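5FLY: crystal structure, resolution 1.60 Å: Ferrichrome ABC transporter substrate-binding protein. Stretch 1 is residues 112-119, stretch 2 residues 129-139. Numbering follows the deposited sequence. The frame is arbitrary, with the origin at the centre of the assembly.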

# COMPACT_ATOMS: atom_id res chain seq x y z
N ASN A 112 -4.94 9.28 -1.17
CA ASN A 112 -3.66 9.00 -0.52
C ASN A 112 -3.97 8.09 0.66
O ASN A 112 -5.14 7.84 0.98
CB ASN A 112 -2.91 10.28 -0.10
CG ASN A 112 -3.55 11.03 1.07
OD1 ASN A 112 -3.98 10.45 2.06
ND2 ASN A 112 -3.58 12.35 0.95
N TYR A 113 -2.93 7.55 1.29
CA TYR A 113 -3.11 6.46 2.23
C TYR A 113 -3.88 6.84 3.48
O TYR A 113 -4.54 5.99 4.07
CB TYR A 113 -1.73 5.87 2.58
CG TYR A 113 -0.89 6.65 3.56
CD1 TYR A 113 -0.31 7.87 3.22
CD2 TYR A 113 -0.60 6.11 4.80
CE1 TYR A 113 0.47 8.56 4.14
CE2 TYR A 113 0.18 6.78 5.70
CZ TYR A 113 0.73 8.00 5.37
OH TYR A 113 1.51 8.63 6.31
N LEU A 114 -3.81 8.11 3.88
CA LEU A 114 -4.58 8.58 5.04
C LEU A 114 -6.05 8.81 4.67
O LEU A 114 -6.95 8.38 5.39
CB LEU A 114 -3.95 9.85 5.61
CG LEU A 114 -2.51 9.69 6.13
CD1 LEU A 114 -1.94 11.01 6.64
CD2 LEU A 114 -2.43 8.66 7.23
N GLU A 115 -6.28 9.48 3.54
CA GLU A 115 -7.63 9.65 2.97
C GLU A 115 -8.30 8.29 2.77
O GLU A 115 -9.50 8.13 2.93
CB GLU A 115 -7.55 10.39 1.63
CG GLU A 115 -7.00 11.81 1.74
CD GLU A 115 -6.76 12.47 0.39
OE1 GLU A 115 -6.64 11.76 -0.64
OE2 GLU A 115 -6.71 13.72 0.35
N GLN A 116 -7.51 7.30 2.38
CA GLN A 116 -8.03 5.96 2.17
C GLN A 116 -8.61 5.38 3.47
O GLN A 116 -9.70 4.83 3.49
CB GLN A 116 -6.91 5.07 1.61
CG GLN A 116 -7.26 3.62 1.35
CD GLN A 116 -6.07 2.87 0.85
OE1 GLN A 116 -5.68 3.02 -0.31
NE2 GLN A 116 -5.43 2.09 1.72
N GLN A 117 -7.88 5.53 4.57
CA GLN A 117 -8.34 4.95 5.82
C GLN A 117 -9.53 5.75 6.33
O GLN A 117 -10.47 5.21 6.91
CB GLN A 117 -7.20 4.91 6.84
CG GLN A 117 -7.56 4.22 8.15
CD GLN A 117 -8.01 2.76 8.01
OE1 GLN A 117 -7.93 2.17 6.94
NE2 GLN A 117 -8.49 2.18 9.11
N GLU A 118 -9.53 7.05 6.05
CA GLU A 118 -10.69 7.87 6.37
C GLU A 118 -11.93 7.40 5.62
O GLU A 118 -13.03 7.40 6.17
CB GLU A 118 -10.41 9.34 6.08
CG GLU A 118 -9.36 9.89 7.03
CD GLU A 118 -8.90 11.30 6.72
OE1 GLU A 118 -8.96 11.72 5.54
OE2 GLU A 118 -8.47 11.99 7.68
N ALA A 119 -11.76 6.99 4.37
CA ALA A 119 -12.87 6.41 3.61
C ALA A 119 -13.36 5.10 4.25
O ALA A 119 -14.56 4.86 4.30
CB ALA A 119 -12.45 6.14 2.18
N GLU A 129 -12.68 6.73 15.35
CA GLU A 129 -11.55 5.81 15.52
C GLU A 129 -10.40 6.17 14.56
O GLU A 129 -9.22 6.15 14.94
CB GLU A 129 -12.01 4.36 15.30
CG GLU A 129 -12.88 3.78 16.44
CD GLU A 129 -14.37 4.18 16.39
OE1 GLU A 129 -14.77 5.12 15.67
OE2 GLU A 129 -15.17 3.53 17.12
N VAL A 130 -10.74 6.50 13.33
CA VAL A 130 -9.70 6.81 12.35
C VAL A 130 -8.99 8.11 12.74
O VAL A 130 -7.78 8.20 12.65
CB VAL A 130 -10.28 6.92 10.94
CG1 VAL A 130 -9.19 7.34 9.96
CG2 VAL A 130 -10.89 5.58 10.52
N LYS A 131 -9.75 9.10 13.20
CA LYS A 131 -9.18 10.35 13.67
C LYS A 131 -8.12 10.13 14.74
O LYS A 131 -7.05 10.77 14.69
CB LYS A 131 -10.29 11.27 14.21
CG LYS A 131 -11.11 11.97 13.14
CD LYS A 131 -12.06 13.02 13.75
CE LYS A 131 -11.31 14.24 14.32
NZ LYS A 131 -10.54 15.03 13.27
N LYS A 132 -8.41 9.25 15.71
CA LYS A 132 -7.48 8.91 16.79
C LYS A 132 -6.25 8.19 16.24
O LYS A 132 -5.11 8.55 16.55
CB LYS A 132 -8.17 8.06 17.87
CG LYS A 132 -7.23 7.54 18.96
CD LYS A 132 -7.95 6.64 19.97
CE LYS A 132 -6.96 6.11 21.01
NZ LYS A 132 -7.65 5.40 22.13
N TRP A 133 -6.48 7.18 15.41
CA TRP A 133 -5.39 6.47 14.75
C TRP A 133 -4.50 7.42 13.96
O TRP A 133 -3.27 7.37 14.04
CB TRP A 133 -5.95 5.39 13.82
CG TRP A 133 -4.88 4.84 12.95
CD1 TRP A 133 -3.96 3.91 13.30
CD2 TRP A 133 -4.58 5.21 11.59
NE1 TRP A 133 -3.10 3.67 12.25
CE2 TRP A 133 -3.47 4.46 11.19
CE3 TRP A 133 -5.16 6.11 10.68
CZ2 TRP A 133 -2.91 4.56 9.91
CZ3 TRP A 133 -4.60 6.22 9.41
CH2 TRP A 133 -3.49 5.44 9.04
N LYS A 134 -5.11 8.28 13.17
CA LYS A 134 -4.36 9.25 12.37
C LYS A 134 -3.49 10.18 13.22
O LYS A 134 -2.33 10.43 12.89
CB LYS A 134 -5.33 10.07 11.53
CG LYS A 134 -4.68 10.96 10.52
CD LYS A 134 -5.69 11.77 9.76
CE LYS A 134 -5.04 12.61 8.69
NZ LYS A 134 -6.03 13.50 8.08
N ALA A 135 -4.05 10.70 14.30
CA ALA A 135 -3.31 11.60 15.17
C ALA A 135 -2.13 10.89 15.80
O ALA A 135 -1.04 11.46 15.88
CB ALA A 135 -4.21 12.16 16.24
N ASP A 136 -2.33 9.65 16.23
CA ASP A 136 -1.25 8.86 16.82
C ASP A 136 -0.16 8.58 15.80
O ASP A 136 1.04 8.69 16.09
CB ASP A 136 -1.77 7.53 17.38
CG ASP A 136 -2.71 7.70 18.56
OD1 ASP A 136 -2.68 8.76 19.21
OD2 ASP A 136 -3.47 6.75 18.85
N TRP A 137 -0.58 8.22 14.59
CA TRP A 137 0.36 7.93 13.50
C TRP A 137 1.21 9.16 13.15
O TRP A 137 2.42 9.07 12.94
CB TRP A 137 -0.43 7.44 12.28
CG TRP A 137 0.38 7.33 11.03
CD1 TRP A 137 0.41 8.21 9.98
CD2 TRP A 137 1.26 6.27 10.68
NE1 TRP A 137 1.27 7.75 9.01
CE2 TRP A 137 1.81 6.57 9.42
CE3 TRP A 137 1.66 5.10 11.33
CZ2 TRP A 137 2.73 5.72 8.79
CZ3 TRP A 137 2.57 4.27 10.70
CH2 TRP A 137 3.09 4.58 9.45
N GLU A 138 0.58 10.32 13.09
CA GLU A 138 1.28 11.53 12.70
C GLU A 138 2.29 11.95 13.76
O GLU A 138 3.40 12.37 13.44
CB GLU A 138 0.28 12.65 12.41
CG GLU A 138 -0.45 12.42 11.10
CD GLU A 138 -1.51 13.45 10.81
OE1 GLU A 138 -2.08 14.02 11.76
OE2 GLU A 138 -1.76 13.68 9.60
N LYS A 139 1.91 11.81 15.02
CA LYS A 139 2.80 12.16 16.13
C LYS A 139 4.01 11.21 16.19
O LYS A 139 5.14 11.65 16.39
CB LYS A 139 2.00 12.13 17.44
CG LYS A 139 2.79 12.56 18.66
CD LYS A 139 1.92 12.54 19.93
CE LYS A 139 0.87 13.64 19.93
NZ LYS A 139 1.48 15.02 19.85
O HOH W 1 -7.04 13.37 5.32

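Two helices of one chain, 113-119 and 129-139, run nearly antiparallel, their N-to-C directions 157° apart and their axes 9.8 Å apart at closest approach. The register follows a four-residue step on each side: L114 faces K134, with CA atoms 7.4 Å apart, and E118 faces V130, where the CA atoms close to 6.2 Å. The backbones are therefore nearer where the small, branched V130 sits than where leucine meets a long lysine.

The first helix starts with a clean cap. N112 adopts chi1 p, and its OD1 accepts from E115 N at 2.9 Å and, in a weak bond, from L114 N at 3.0 Å, serving amides that have no preceding helical turn to supply carbonyls. E115 OE1 returns the favour, accepting from N112 N at 3.1 Å. E115 points its CA-to-CB bond away from the second helix, so this exchange costs the interface nothing.

Apolar packing centres on L114, a knob in a hole formed by W133, K134, W137 and E138. In its m,t rotamer, L114 places CD2 3.8 Å from W133 CH2 and 4.0 Å from W137 CD1, while CD1 lies 4.0 Å from K134 CE. Lysine thus contributes its methylene chain to the wall of the hole as well as its charge elsewhere. One turn on, Q117 is used in the same spirit: its CG reaches W133 CZ3 at 3.8 Å and also lies 4.0 Å from V130 CG1, while its NE2 is hydrogen-bonded elsewhere in the structure. V130 also meets the aliphatic part of E118, CG1 to CG at 3.9 Å.

The buried polar contact joins two aromatic residues. W137 NE1 donates to Y113 OH over 2.8 Å, at an N-H...O angle of 162°, which satisfies the indole nitrogen without leaving the contact. Each atom lies at the edge of the partner's ring, near its plane. The rings themselves are oblique, with planes at 77°, and Y113 CE2 approaches W137 CE2 to 4.1 Å.

Charge pairing lies at a more open part of the contact. K134, all-trans along its side chain, extends NZ to E118 OE2 at 2.9 Å, a salt bridge that is also a hydrogen bond. Water 1 braces the pair, donating to E118 OE1 at 2.5 Å and accepting from K134 NZ at 2.9 Å. The rule to read here is layered: leucine in a hole walled by two tryptophans, a lysine and a glutamate, one buried hydrogen bond from indole to hydroxyl, and long charged residues that pack with their carbons and bond with their tips.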